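Local atomic coordinates of oxygen-independent coproporphyrinogen III oxidase (Escherichia coli, PDB entry 1OLT), a protein that catalyses the anaerobic oxidative decarboxylation of two propionate groups of coproporphyrinogen III to the vinyl groups of protoporphyrinogen IX in heme biosynthesis, using a [4Fe-4S] cluster and S-adenosylmethionine. Residues A140-E145 with E162-L167; L108-G113 with R125-L130; L383-I388 with V416-K421; D367-D372 with D398-D403. One frame throughout, in Å; residues are numbered along the deposited sequence.

Contact 1 (A140-E145 with E162-L167); sequences AEISIE and EGFNRL. With SAM (S-adenosylmethionine), chain D; SAM (S-adenosylmethionine), chain C.
The Phe164 ring lies between two isoleucines: CG2 of Ile142 lies over one face, 3.8 Å from the ring centroid in a CH-pi contact, and CD1 of Ile144 over the opposite face, while the Ser143 carbonyl meets the edge. A second flat pair stacks beyond the backbone. The carboxylate of Glu141 and the guanidinium of Arg166 have planes 18° apart, with OE1 of Glu141 2.9 Å from NH1 of Arg166; no N-H points at that oxygen, so the bridge rests on charge alone, and NH1 has a second partner in Glu296. Asn165 docks its amide on the strand: ND2 donates to Ala140 O at 3.1 Å, nearly straight, and OD1 accepts from Ile142 N at 2.9 Å. Ile142 O takes two donors, Asn165 N and Arg166 N. From there parallel pairing starts, Ser143 with Arg166. These are neighbouring strands 140-146 and 166-172 of a beta-alpha-beta crossover in the radical SAM core; helix 154-161 joins them and covers Ile144 and Phe164 through Leu159.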
# COMPACT_ATOMS: atom_id res chain seq x y z
N ALA A 140 -6.05 -9.08 16.44
CA ALA A 140 -5.59 -8.05 15.53
C ALA A 140 -4.58 -8.56 14.52
O ALA A 140 -3.77 -9.41 14.79
CB ALA A 140 -5.00 -6.81 16.34
N GLU A 141 -4.50 -7.86 13.39
CA GLU A 141 -3.63 -8.21 12.25
C GLU A 141 -2.51 -7.26 12.50
O GLU A 141 -2.72 -6.06 12.52
CB GLU A 141 -4.35 -7.94 10.93
CG GLU A 141 -3.52 -8.09 9.69
CD GLU A 141 -4.21 -7.50 8.44
OE1 GLU A 141 -5.24 -8.05 8.01
OE2 GLU A 141 -3.73 -6.50 7.90
N ILE A 142 -1.34 -7.78 12.76
CA ILE A 142 -0.16 -6.97 13.16
C ILE A 142 1.00 -7.28 12.18
O ILE A 142 1.55 -8.40 12.16
CB ILE A 142 0.22 -7.29 14.63
CG1 ILE A 142 -0.95 -6.92 15.55
CG2 ILE A 142 1.45 -6.53 15.07
CD1 ILE A 142 -0.75 -7.34 16.94
N SER A 143 1.30 -6.32 11.31
CA SER A 143 2.18 -6.54 10.18
C SER A 143 3.34 -5.54 10.13
O SER A 143 3.28 -4.44 10.69
CB SER A 143 1.43 -6.45 8.84
OG SER A 143 0.70 -5.28 8.68
N ILE A 144 4.37 -5.95 9.44
CA ILE A 144 5.58 -5.15 9.35
C ILE A 144 6.27 -5.48 8.03
O ILE A 144 6.18 -6.61 7.52
CB ILE A 144 6.51 -5.48 10.55
CG1 ILE A 144 7.77 -4.60 10.59
CG2 ILE A 144 6.93 -6.95 10.53
CD1 ILE A 144 8.59 -4.75 11.83
N GLU A 145 6.98 -4.49 7.50
CA GLU A 145 7.85 -4.64 6.35
C GLU A 145 9.29 -4.82 6.73
O GLU A 145 9.77 -4.21 7.68
CB GLU A 145 7.68 -3.45 5.43
CG GLU A 145 6.20 -3.16 5.12
CD GLU A 145 5.96 -2.14 4.07
OE1 GLU A 145 6.62 -2.27 2.98
OE2 GLU A 145 5.10 -1.23 4.31
N GLU A 162 6.50 -10.46 19.97
CA GLU A 162 5.82 -9.17 20.14
C GLU A 162 4.44 -9.11 19.52
O GLU A 162 3.75 -8.15 19.70
CB GLU A 162 6.67 -8.00 19.60
CG GLU A 162 7.97 -7.80 20.34
CD GLU A 162 7.79 -7.18 21.76
OE1 GLU A 162 6.71 -6.63 22.05
OE2 GLU A 162 8.74 -7.27 22.56
N GLY A 163 4.02 -10.17 18.83
CA GLY A 163 2.64 -10.33 18.40
C GLY A 163 2.51 -10.05 16.90
O GLY A 163 1.39 -10.10 16.37
N PHE A 164 3.61 -9.82 16.20
CA PHE A 164 3.50 -9.68 14.73
C PHE A 164 3.08 -11.00 14.10
O PHE A 164 3.60 -12.03 14.49
CB PHE A 164 4.77 -9.17 14.11
CG PHE A 164 5.03 -7.71 14.37
CD1 PHE A 164 5.70 -7.29 15.51
CD2 PHE A 164 4.59 -6.74 13.49
CE1 PHE A 164 5.93 -5.97 15.72
CE2 PHE A 164 4.79 -5.39 13.75
CZ PHE A 164 5.49 -5.03 14.84
N ASN A 165 2.12 -10.96 13.20
CA ASN A 165 1.63 -12.18 12.51
C ASN A 165 1.65 -12.15 10.96
O ASN A 165 1.27 -13.16 10.30
CB ASN A 165 0.25 -12.61 13.04
CG ASN A 165 -0.76 -11.46 13.13
OD1 ASN A 165 -0.80 -10.55 12.30
ND2 ASN A 165 -1.61 -11.53 14.13
N ARG A 166 2.00 -10.98 10.42
CA ARG A 166 2.17 -10.83 9.02
C ARG A 166 3.40 -10.02 8.69
O ARG A 166 3.72 -9.07 9.33
CB ARG A 166 1.02 -10.11 8.41
CG ARG A 166 -0.28 -10.67 8.83
CD ARG A 166 -1.31 -10.46 7.88
NE ARG A 166 -2.42 -11.39 8.10
CZ ARG A 166 -3.57 -11.22 7.54
NH1 ARG A 166 -3.71 -10.18 6.70
NH2 ARG A 166 -4.57 -12.08 7.79
N LEU A 167 4.08 -10.40 7.62
CA LEU A 167 5.22 -9.63 7.13
C LEU A 167 5.25 -9.51 5.60
O LEU A 167 4.73 -10.38 4.88
CB LEU A 167 6.54 -10.20 7.67
CG LEU A 167 7.31 -11.40 7.13
CD1 LEU A 167 7.98 -11.24 5.76
CD2 LEU A 167 8.37 -11.76 8.18
N SAM D . 4.22 3.59 -2.43
CA SAM D . 4.95 2.57 -3.20
C SAM D . 4.98 2.90 -4.71
O SAM D . 6.03 3.04 -5.36
OXT SAM D . 3.95 3.07 -5.39
CB SAM D . 4.35 1.16 -2.94
CG SAM D . 4.53 0.60 -1.49
SD SAM D . 3.01 0.59 -0.48
CE SAM D . 2.45 -1.15 -0.67
C5' SAM D . 3.42 0.58 1.30
C4' SAM D . 4.15 1.85 1.72
O4' SAM D . 3.22 2.91 1.58
C3' SAM D . 4.59 1.88 3.18
O3' SAM D . 5.76 1.11 3.40
C2' SAM D . 4.70 3.37 3.38
O2' SAM D . 5.85 3.85 2.75
C1' SAM D . 3.46 3.88 2.62
N9 SAM D . 2.28 3.95 3.46
C8 SAM D . 1.41 2.95 3.75
N7 SAM D . 0.44 3.46 4.61
C5 SAM D . 0.69 4.72 4.83
C6 SAM D . 0.06 5.67 5.59
N6 SAM D . -1.05 5.45 6.26
N1 SAM D . 0.62 6.90 5.61
C2 SAM D . 1.74 7.19 4.92
N3 SAM D . 2.38 6.26 4.19
C4 SAM D . 1.85 5.05 4.14
N SAM C . 12.42 -1.00 3.30
CA SAM C . 12.06 -2.39 3.05
C SAM C . 12.73 -2.99 1.80
O SAM C . 13.19 -2.21 0.91
OXT SAM C . 12.82 -4.20 1.81
CB SAM C . 10.53 -2.42 2.85
CG SAM C . 9.90 -2.17 1.51
SD SAM C . 9.98 -0.50 0.91
CE SAM C . 9.28 0.50 2.23
C5' SAM C . 8.40 -0.42 -0.10
C4' SAM C . 8.40 -0.93 -1.58
O4' SAM C . 8.21 0.10 -2.55
C3' SAM C . 9.71 -1.54 -2.01
O3' SAM C . 9.95 -2.84 -1.45
C2' SAM C . 9.65 -1.47 -3.54
O2' SAM C . 9.15 -2.69 -4.09
C1' SAM C . 8.66 -0.37 -3.80
N9 SAM C . 9.20 0.76 -4.52
C8 SAM C . 10.02 1.71 -3.97
N7 SAM C . 10.31 2.62 -4.90
C5 SAM C . 9.66 2.26 -6.05
C6 SAM C . 9.59 2.83 -7.33
N6 SAM C . 10.22 3.97 -7.66
N1 SAM C . 8.83 2.20 -8.28
C2 SAM C . 8.16 1.01 -7.96
N3 SAM C . 8.22 0.46 -6.73
C4 SAM C . 8.97 1.08 -5.80

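Contact 2 (L108-G113 with R125-L130); sequences LHWGGG and RLMKLL. With SAM (S-adenosylmethionine), chain D; SAM (S-adenosylmethionine), chain C; SF4 (iron/sulfur cluster), chain B.
Trp110 meets Leu126 tip to tip where helix 120-133 packs on strand 105-112, a strand-helix step of the radical SAM barrel; the axes of 108-112 and 125-130 approach to 11.9 Å at 145°. CD2 of Leu126 sits over the six-membered ring, 3.8 Å from its centroid. Met127 adds a Met-aromatic contact from an oblique direction, its SD 3.4 Å from CZ2 of Trp110; a bent CB-CG torsion (chi2 -57°) sets SD against the ring, and SD also touches CD2 of Leu108. CD1 of Leu130 reaches the indole edge and Leu108 together. Further out, Phe164 meets the indole edge-to-face, and Leu89 and Ile93 of helix 80-96 touch Leu126 and Leu130. The same strand runs on to the cofactors: Gly112 N and Gly112 O hold the ribose hydroxyls O3' and O2' of one S-adenosylmethionine, and Gly113, after a cis peptide, lies beside the other and the cluster. NE1 of Trp110, buried here without a polar partner, faces CD1 of Leu130 at 3.6 Å.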
# COMPACT_ATOMS: atom_id res chain seq x y z
N LEU A 108 -2.66 -3.20 12.90
CA LEU A 108 -1.49 -2.36 13.05
C LEU A 108 -0.51 -2.77 11.97
O LEU A 108 -0.25 -3.96 11.80
CB LEU A 108 -0.83 -2.57 14.42
CG LEU A 108 0.58 -2.04 14.63
CD1 LEU A 108 0.58 -0.55 14.54
CD2 LEU A 108 1.11 -2.52 15.95
N HIS A 109 0.07 -1.78 11.30
CA HIS A 109 1.12 -2.00 10.37
C HIS A 109 2.23 -0.96 10.54
O HIS A 109 1.96 0.23 10.76
CB HIS A 109 0.61 -1.90 8.98
CG HIS A 109 1.65 -2.15 7.93
ND1 HIS A 109 1.83 -3.37 7.36
CD2 HIS A 109 2.59 -1.35 7.40
CE1 HIS A 109 2.80 -3.30 6.46
NE2 HIS A 109 3.26 -2.08 6.44
N TRP A 110 3.45 -1.43 10.43
CA TRP A 110 4.60 -0.58 10.39
C TRP A 110 5.14 -0.63 8.95
O TRP A 110 5.48 -1.68 8.44
CB TRP A 110 5.70 -1.04 11.34
CG TRP A 110 5.36 -0.97 12.84
CD1 TRP A 110 4.19 -0.56 13.41
CD2 TRP A 110 6.21 -1.36 13.92
NE1 TRP A 110 4.24 -0.70 14.77
CE2 TRP A 110 5.48 -1.18 15.13
CE3 TRP A 110 7.51 -1.85 14.02
CZ2 TRP A 110 6.00 -1.48 16.38
CZ3 TRP A 110 8.03 -2.16 15.30
CH2 TRP A 110 7.29 -1.96 16.44
N GLY A 111 5.30 0.55 8.38
CA GLY A 111 5.81 0.73 7.05
C GLY A 111 6.99 1.70 7.08
O GLY A 111 7.42 2.18 8.14
N GLY A 112 7.46 2.05 5.91
CA GLY A 112 8.60 2.97 5.84
C GLY A 112 9.09 3.19 4.42
O GLY A 112 8.25 3.22 3.48
N GLY A 113 10.42 3.33 4.21
CA GLY A 113 11.44 3.13 5.16
C GLY A 113 11.55 1.69 5.51
O GLY A 113 10.88 0.84 4.93
N ARG A 125 10.08 -1.50 22.59
CA ARG A 125 9.67 -0.21 23.14
C ARG A 125 8.41 0.37 22.40
O ARG A 125 7.48 0.86 23.03
CB ARG A 125 10.80 0.81 23.10
CG ARG A 125 10.45 2.20 23.65
CD ARG A 125 11.57 3.26 23.48
NE ARG A 125 11.05 4.56 23.83
CZ ARG A 125 11.65 5.69 23.55
NH1 ARG A 125 12.79 5.70 22.90
NH2 ARG A 125 11.09 6.86 23.93
N LEU A 126 8.44 0.36 21.09
CA LEU A 126 7.34 0.88 20.35
C LEU A 126 6.09 0.08 20.51
O LEU A 126 5.01 0.67 20.66
CB LEU A 126 7.72 1.05 18.88
CG LEU A 126 6.66 1.63 17.96
CD1 LEU A 126 6.08 2.95 18.45
CD2 LEU A 126 7.24 1.80 16.63
N MET A 127 6.19 -1.26 20.44
CA MET A 127 5.02 -2.10 20.61
C MET A 127 4.36 -1.87 21.97
O MET A 127 3.16 -1.84 22.11
CB MET A 127 5.36 -3.56 20.46
CG MET A 127 5.52 -4.00 19.07
SD MET A 127 4.02 -3.63 18.06
CE MET A 127 2.78 -4.10 19.11
N LYS A 128 5.20 -1.73 23.00
CA LYS A 128 4.74 -1.50 24.36
C LYS A 128 4.01 -0.16 24.47
O LYS A 128 2.95 -0.09 25.10
CB LYS A 128 5.93 -1.59 25.36
CG LYS A 128 5.59 -1.29 26.84
CD LYS A 128 6.85 -1.30 27.75
CE LYS A 128 6.49 -1.04 29.22
NZ LYS A 128 7.26 -1.97 30.12
N LEU A 129 4.53 0.88 23.84
CA LEU A 129 3.84 2.18 23.81
C LEU A 129 2.43 2.06 23.16
O LEU A 129 1.46 2.64 23.63
CB LEU A 129 4.61 3.19 22.99
CG LEU A 129 5.83 3.79 23.67
CD1 LEU A 129 6.63 4.53 22.63
CD2 LEU A 129 5.37 4.69 24.80
N LEU A 130 2.36 1.29 22.10
CA LEU A 130 1.11 1.13 21.32
C LEU A 130 0.12 0.32 22.16
O LEU A 130 -1.03 0.73 22.27
CB LEU A 130 1.42 0.45 19.96
CG LEU A 130 2.12 1.35 18.98
CD1 LEU A 130 2.69 0.57 17.80
CD2 LEU A 130 1.23 2.53 18.52
N SAM D . 4.22 3.59 -2.43
CA SAM D . 4.95 2.57 -3.20
C SAM D . 4.98 2.90 -4.71
O SAM D . 6.03 3.04 -5.36
OXT SAM D . 3.95 3.07 -5.39
CB SAM D . 4.35 1.16 -2.94
CG SAM D . 4.53 0.60 -1.49
SD SAM D . 3.01 0.59 -0.48
CE SAM D . 2.45 -1.15 -0.67
C5' SAM D . 3.42 0.58 1.30
C4' SAM D . 4.15 1.85 1.72
O4' SAM D . 3.22 2.91 1.58
C3' SAM D . 4.59 1.88 3.18
O3' SAM D . 5.76 1.11 3.40
C2' SAM D . 4.70 3.37 3.38
O2' SAM D . 5.85 3.85 2.75
C1' SAM D . 3.46 3.88 2.62
N9 SAM D . 2.28 3.95 3.46
C8 SAM D . 1.41 2.95 3.75
N7 SAM D . 0.44 3.46 4.61
C5 SAM D . 0.69 4.72 4.83
C6 SAM D . 0.06 5.67 5.59
N6 SAM D . -1.05 5.45 6.26
N1 SAM D . 0.62 6.90 5.61
C2 SAM D . 1.74 7.19 4.92
N3 SAM D . 2.38 6.26 4.19
C4 SAM D . 1.85 5.05 4.14
N SAM C . 12.42 -1.00 3.30
CA SAM C . 12.06 -2.39 3.05
C SAM C . 12.73 -2.99 1.80
O SAM C . 13.19 -2.21 0.91
OXT SAM C . 12.82 -4.20 1.81
CB SAM C . 10.53 -2.42 2.85
CG SAM C . 9.90 -2.17 1.51
SD SAM C . 9.98 -0.50 0.91
CE SAM C . 9.28 0.50 2.23
C5' SAM C . 8.40 -0.42 -0.10
C4' SAM C . 8.40 -0.93 -1.58
O4' SAM C . 8.21 0.10 -2.55
C3' SAM C . 9.71 -1.54 -2.01
O3' SAM C . 9.95 -2.84 -1.45
C2' SAM C . 9.65 -1.47 -3.54
O2' SAM C . 9.15 -2.69 -4.09
C1' SAM C . 8.66 -0.37 -3.80
N9 SAM C . 9.20 0.76 -4.52
C8 SAM C . 10.02 1.71 -3.97
N7 SAM C . 10.31 2.62 -4.90
C5 SAM C . 9.66 2.26 -6.05
C6 SAM C . 9.59 2.83 -7.33
N6 SAM C . 10.22 3.97 -7.66
N1 SAM C . 8.83 2.20 -8.28
C2 SAM C . 8.16 1.01 -7.96
N3 SAM C . 8.22 0.46 -6.73
C4 SAM C . 8.97 1.08 -5.80
FE1 SF4 B . 14.79 1.86 2.11
FE2 SF4 B . 13.48 2.17 -0.18
FE3 SF4 B . 13.42 0.01 1.19
FE4 SF4 B . 15.38 0.65 0.03
S1 SF4 B . 13.44 0.12 -1.07
S2 SF4 B . 15.51 -0.26 2.05
S3 SF4 B . 15.57 2.72 0.33
S4 SF4 B . 12.62 1.94 1.74

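Contact 3 (L383-I388 with V416-K421); sequences LDYSPI and VDVDEK. Unlike the reference sequence in segment 383-388: Ser386 (reference Ala).
The Tyr385 ring lies against the backbone of the turn 419-421, with its CD2-CE2 side turned to the carbonyls. Glu420 O comes up at the ring edge, near the plane, 3.4 Å from CD2 of Tyr385, and Asp419 O approaches obliquely, 3.3 Å from CE2. The hydroxyl reaches further, touching CG2 of Val418 and, through a water 2.7 Å from Tyr385 OH, gripping the turn once more: that water donates to Asp419 O at 2.8 Å. One direct bond joins the two backbones. Tyr385 N donates to Lys421 O at 3.0 Å. With CG anti to its own carbonyl carbon (chi1 -68°), the ring starts out beside that N, and CB and CG also pack on Lys421 O. The turn has its own brace: OD1 of Asp419 accepts from Lys421 N, two residues on, at 3.3 Å, an Asx turn; the N-H comes from above the carboxylate plane. Phe396 stacks on the Tyr385 ring, and Ile423 and Leu404 touch its side chain. Strands 382-384 and 416-418 are the outer strands of a small antiparallel sheet, with 422-425 between them. The turn 419-421 links the adjacent antiparallel strands 416-418 and 422-425 into a beta hairpin, packed on helices in a way consistent with the winged-helix members of the HTH clan to which the HemN C-terminal domain belongs.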
# COMPACT_ATOMS: atom_id res chain seq x y z
N LEU A 383 -19.52 -2.70 -10.25
CA LEU A 383 -20.27 -1.66 -9.53
C LEU A 383 -21.78 -1.86 -9.76
O LEU A 383 -22.29 -1.72 -10.89
CB LEU A 383 -19.85 -0.28 -10.00
CG LEU A 383 -20.46 0.91 -9.25
CD1 LEU A 383 -20.01 1.02 -7.80
CD2 LEU A 383 -20.12 2.18 -10.00
N ASP A 384 -22.46 -2.22 -8.67
CA ASP A 384 -23.90 -2.33 -8.61
C ASP A 384 -24.46 -0.92 -8.34
O ASP A 384 -24.13 -0.33 -7.30
CB ASP A 384 -24.29 -3.24 -7.46
CG ASP A 384 -24.11 -4.71 -7.79
OD1 ASP A 384 -24.68 -5.17 -8.81
OD2 ASP A 384 -23.43 -5.50 -7.07
N TYR A 385 -25.27 -0.37 -9.26
CA TYR A 385 -25.80 0.99 -9.03
C TYR A 385 -26.69 1.04 -7.81
O TYR A 385 -26.59 1.95 -7.01
CB TYR A 385 -26.59 1.52 -10.24
CG TYR A 385 -25.77 1.78 -11.49
CD1 TYR A 385 -24.39 1.96 -11.43
CD2 TYR A 385 -26.40 1.83 -12.75
CE1 TYR A 385 -23.65 2.18 -12.56
CE2 TYR A 385 -25.65 2.07 -13.90
CZ TYR A 385 -24.27 2.23 -13.79
OH TYR A 385 -23.48 2.46 -14.89
N SER A 386 -27.53 0.04 -7.65
CA SER A 386 -28.64 0.10 -6.68
C SER A 386 -28.21 0.48 -5.23
O SER A 386 -28.78 1.42 -4.67
CB SER A 386 -29.45 -1.21 -6.70
OG SER A 386 -30.71 -1.03 -7.32
N PRO A 387 -27.24 -0.24 -4.65
CA PRO A 387 -26.69 0.12 -3.31
C PRO A 387 -26.20 1.59 -3.16
O PRO A 387 -26.48 2.22 -2.13
CB PRO A 387 -25.53 -0.86 -3.14
CG PRO A 387 -25.95 -2.07 -3.96
CD PRO A 387 -26.64 -1.48 -5.18
N ILE A 388 -25.50 2.11 -4.16
CA ILE A 388 -25.07 3.51 -4.13
C ILE A 388 -26.30 4.45 -4.17
O ILE A 388 -26.40 5.41 -3.39
CB ILE A 388 -24.02 3.78 -5.25
CG1 ILE A 388 -22.70 3.16 -4.80
CG2 ILE A 388 -23.84 5.28 -5.49
CD1 ILE A 388 -21.59 3.30 -5.73
N VAL A 416 -15.24 -2.51 -20.32
CA VAL A 416 -16.31 -2.77 -19.37
C VAL A 416 -17.60 -3.09 -20.14
O VAL A 416 -17.76 -2.61 -21.25
CB VAL A 416 -16.57 -1.54 -18.44
CG1 VAL A 416 -15.31 -1.08 -17.77
CG2 VAL A 416 -17.19 -0.37 -19.22
N ASP A 417 -18.46 -3.94 -19.55
CA ASP A 417 -19.87 -4.08 -19.95
C ASP A 417 -20.73 -3.23 -19.00
O ASP A 417 -20.63 -3.36 -17.79
CB ASP A 417 -20.33 -5.54 -19.87
CG ASP A 417 -19.55 -6.46 -20.82
OD1 ASP A 417 -19.16 -6.00 -21.92
OD2 ASP A 417 -19.30 -7.66 -20.52
N VAL A 418 -21.56 -2.36 -19.55
CA VAL A 418 -22.33 -1.43 -18.72
C VAL A 418 -23.79 -1.40 -19.21
O VAL A 418 -24.07 -1.60 -20.40
CB VAL A 418 -21.67 0.00 -18.65
CG1 VAL A 418 -20.88 0.33 -19.92
CG2 VAL A 418 -22.68 1.11 -18.39
N ASP A 419 -24.70 -1.20 -18.27
CA ASP A 419 -26.11 -1.07 -18.59
C ASP A 419 -26.79 -0.15 -17.56
O ASP A 419 -26.11 0.61 -16.83
CB ASP A 419 -26.79 -2.46 -18.70
CG ASP A 419 -26.61 -3.34 -17.44
OD1 ASP A 419 -26.11 -2.86 -16.40
OD2 ASP A 419 -26.94 -4.55 -17.42
N GLU A 420 -28.12 -0.23 -17.53
CA GLU A 420 -28.97 0.58 -16.65
C GLU A 420 -28.90 0.18 -15.17
O GLU A 420 -29.30 0.98 -14.32
CB GLU A 420 -30.45 0.56 -17.10
CG GLU A 420 -30.91 -0.72 -17.78
CD GLU A 420 -30.86 -0.62 -19.30
OE1 GLU A 420 -31.87 -0.17 -19.91
OE2 GLU A 420 -29.81 -0.99 -19.90
N LYS A 421 -28.38 -1.03 -14.88
CA LYS A 421 -28.22 -1.53 -13.49
C LYS A 421 -26.79 -1.48 -12.84
O LYS A 421 -26.67 -1.53 -11.61
CB LYS A 421 -28.80 -2.95 -13.37
CG LYS A 421 -27.94 -4.07 -13.97
CD LYS A 421 -28.18 -5.41 -13.20
CE LYS A 421 -27.86 -6.67 -14.03
NZ LYS A 421 -29.07 -7.51 -14.22
O HOH W 1 -25.01 3.19 -16.98

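Contact 4 (D367-D372 with D398-D403); sequences DCIRRD and DYFAED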
# COMPACT_ATOMS: atom_id res chain seq x y z
N ASP A 367 -17.42 13.78 -2.87
CA ASP A 367 -16.11 13.10 -2.65
C ASP A 367 -16.39 11.71 -2.11
O ASP A 367 -15.79 10.73 -2.56
CB ASP A 367 -15.23 13.85 -1.64
CG ASP A 367 -14.65 15.18 -2.19
OD1 ASP A 367 -14.57 15.41 -3.43
OD2 ASP A 367 -14.21 16.05 -1.41
N CYS A 368 -17.30 11.62 -1.13
CA CYS A 368 -17.51 10.32 -0.44
C CYS A 368 -18.15 9.29 -1.34
O CYS A 368 -17.77 8.13 -1.32
CB CYS A 368 -18.36 10.50 0.82
SG CYS A 368 -17.48 11.28 2.20
N ILE A 369 -19.15 9.71 -2.10
CA ILE A 369 -19.78 8.82 -3.04
C ILE A 369 -18.64 8.23 -3.90
O ILE A 369 -18.38 7.05 -3.93
CB ILE A 369 -20.84 9.63 -3.87
CG1 ILE A 369 -22.06 9.99 -2.98
CG2 ILE A 369 -21.24 8.87 -5.09
CD1 ILE A 369 -22.73 11.39 -3.29
N ARG A 370 -17.96 9.14 -4.60
CA ARG A 370 -17.07 8.81 -5.69
C ARG A 370 -15.94 7.95 -5.17
O ARG A 370 -15.48 7.06 -5.86
CB ARG A 370 -16.55 10.08 -6.34
CG ARG A 370 -17.60 10.87 -7.16
CD ARG A 370 -17.05 12.17 -7.68
NE ARG A 370 -18.08 12.88 -8.44
CZ ARG A 370 -18.45 12.59 -9.67
NH1 ARG A 370 -17.89 11.62 -10.36
NH2 ARG A 370 -19.42 13.31 -10.22
N ARG A 371 -15.52 8.20 -3.92
CA ARG A 371 -14.59 7.32 -3.25
C ARG A 371 -15.15 5.91 -3.24
O ARG A 371 -14.44 4.94 -3.53
CB ARG A 371 -14.32 7.77 -1.80
CG ARG A 371 -13.39 6.87 -1.01
CD ARG A 371 -13.53 6.98 0.50
NE ARG A 371 -14.93 6.82 0.82
CZ ARG A 371 -15.59 7.36 1.83
NH1 ARG A 371 -14.97 8.11 2.74
NH2 ARG A 371 -16.90 7.14 1.93
N ASP A 372 -16.42 5.79 -2.87
CA ASP A 372 -17.03 4.46 -2.78
C ASP A 372 -17.22 3.80 -4.17
O ASP A 372 -17.08 2.59 -4.28
CB ASP A 372 -18.39 4.50 -2.05
CG ASP A 372 -18.26 4.91 -0.59
OD1 ASP A 372 -17.13 4.88 -0.07
OD2 ASP A 372 -19.24 5.26 0.12
N ASP A 398 -27.88 10.14 -13.44
CA ASP A 398 -28.05 11.61 -13.49
C ASP A 398 -26.90 12.17 -12.82
O ASP A 398 -26.13 12.93 -13.36
CB ASP A 398 -29.33 12.07 -12.77
CG ASP A 398 -30.54 11.53 -13.42
OD1 ASP A 398 -30.36 10.66 -14.34
OD2 ASP A 398 -31.69 11.91 -13.10
N TYR A 399 -26.76 11.73 -11.59
CA TYR A 399 -25.71 12.17 -10.79
C TYR A 399 -24.35 11.95 -11.51
O TYR A 399 -23.46 12.78 -11.42
CB TYR A 399 -25.74 11.41 -9.51
CG TYR A 399 -24.91 12.08 -8.51
CD1 TYR A 399 -23.55 11.78 -8.39
CD2 TYR A 399 -25.44 13.04 -7.65
CE1 TYR A 399 -22.75 12.41 -7.44
CE2 TYR A 399 -24.63 13.68 -6.68
CZ TYR A 399 -23.31 13.36 -6.59
OH TYR A 399 -22.51 13.98 -5.64
N PHE A 400 -24.27 10.86 -12.28
CA PHE A 400 -23.09 10.50 -13.04
C PHE A 400 -23.21 10.59 -14.58
O PHE A 400 -22.40 9.97 -15.27
CB PHE A 400 -22.69 9.07 -12.66
CG PHE A 400 -22.30 8.93 -11.25
CD1 PHE A 400 -21.12 9.50 -10.81
CD2 PHE A 400 -23.10 8.26 -10.34
CE1 PHE A 400 -20.70 9.37 -9.45
CE2 PHE A 400 -22.68 8.12 -8.97
CZ PHE A 400 -21.50 8.68 -8.55
N ALA A 401 -24.15 11.36 -15.11
CA ALA A 401 -24.30 11.48 -16.56
C ALA A 401 -22.94 11.77 -17.24
O ALA A 401 -22.54 11.07 -18.17
CB ALA A 401 -25.32 12.58 -16.90
N GLU A 402 -22.29 12.82 -16.78
CA GLU A 402 -21.00 13.27 -17.30
C GLU A 402 -19.97 12.13 -17.33
O GLU A 402 -19.29 11.92 -18.33
CB GLU A 402 -20.45 14.45 -16.47
CG GLU A 402 -21.50 15.31 -15.73
CD GLU A 402 -22.26 14.55 -14.63
OE1 GLU A 402 -21.69 13.63 -14.01
OE2 GLU A 402 -23.43 14.88 -14.40
N ASP A 403 -19.89 11.40 -16.22
CA ASP A 403 -18.95 10.29 -16.04
C ASP A 403 -19.21 9.12 -16.98
O ASP A 403 -18.27 8.51 -17.49
CB ASP A 403 -19.03 9.78 -14.58
CG ASP A 403 -19.03 10.90 -13.59
OD1 ASP A 403 -17.93 11.26 -13.08
OD2 ASP A 403 -20.07 11.54 -13.30
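The backbones stay well apart, Arg370 and Phe400 coming within 9.6 Å at CA, where helix 365-380 faces the break between helices 396-399 and 401-412, so the contact is carried by side chains. Arg370 and Asp403 meet tip to tip: NH1 donates to OD1 of Asp403 at 2.7 Å in a salt bridge, the oxygen close to the guanidinium plane but approached 43° out of its own carboxylate plane. The extended chain of Arg370 carries NE out toward Asp403. On the way Arg370 passes Phe400, whose ring stands at 82° to the guanidinium, with CE1 of Phe400 over one face and 3.7 Å from NH1. NH1 also gives a hydrogen bond to Phe440 O, and NE is paired with Asp366, so several polar partners fix this buried charge. Ile369 supplies the apolar part. Its CG2 touches CZ of Phe400 at 3.5 Å, and CD1 of Ile369 meets OH of Tyr399 at the same distance, tip to tip. That hydroxyl is hydrogen-bonded to Asp366, which therefore serves both Tyr399 and Arg370. Phe400 occupies the N-cap position before helix 401-412; CD1 of Tyr399 lies over the centre of its ring, and Phe396 and Phe440 meet the ring as well. A cluster of aromatic rings and a buried arginine thus joins helix 365-380 to helices 396-399 and 401-412 in the HemN C-terminal domain.

How the contacts relate
Contacts 1 and 2 form one continuous region: strands 105-112 and 140-146 are neighbours in the barrel sheet, and the two centres lie 10 Å apart. They touch through Ser143 OG and His109 ND1 at 2.6 Å, probably a hydrogen bond, and His109 NE2 goes on to Glu145. Both reach both S-adenosylmethionines; Glu145 OE2 and Gly112 N share the O3' hydroxyl of one. Contacts 3 and 4 belong to the C-terminal domain, their centres 12 Å apart and their segments alternating along the chain; helix 365-380 leads directly into strand 382-384. Contact 4 lies about 36 Å from contacts 1 and 2, centre to centre, across the chain's middle and away from the cofactors.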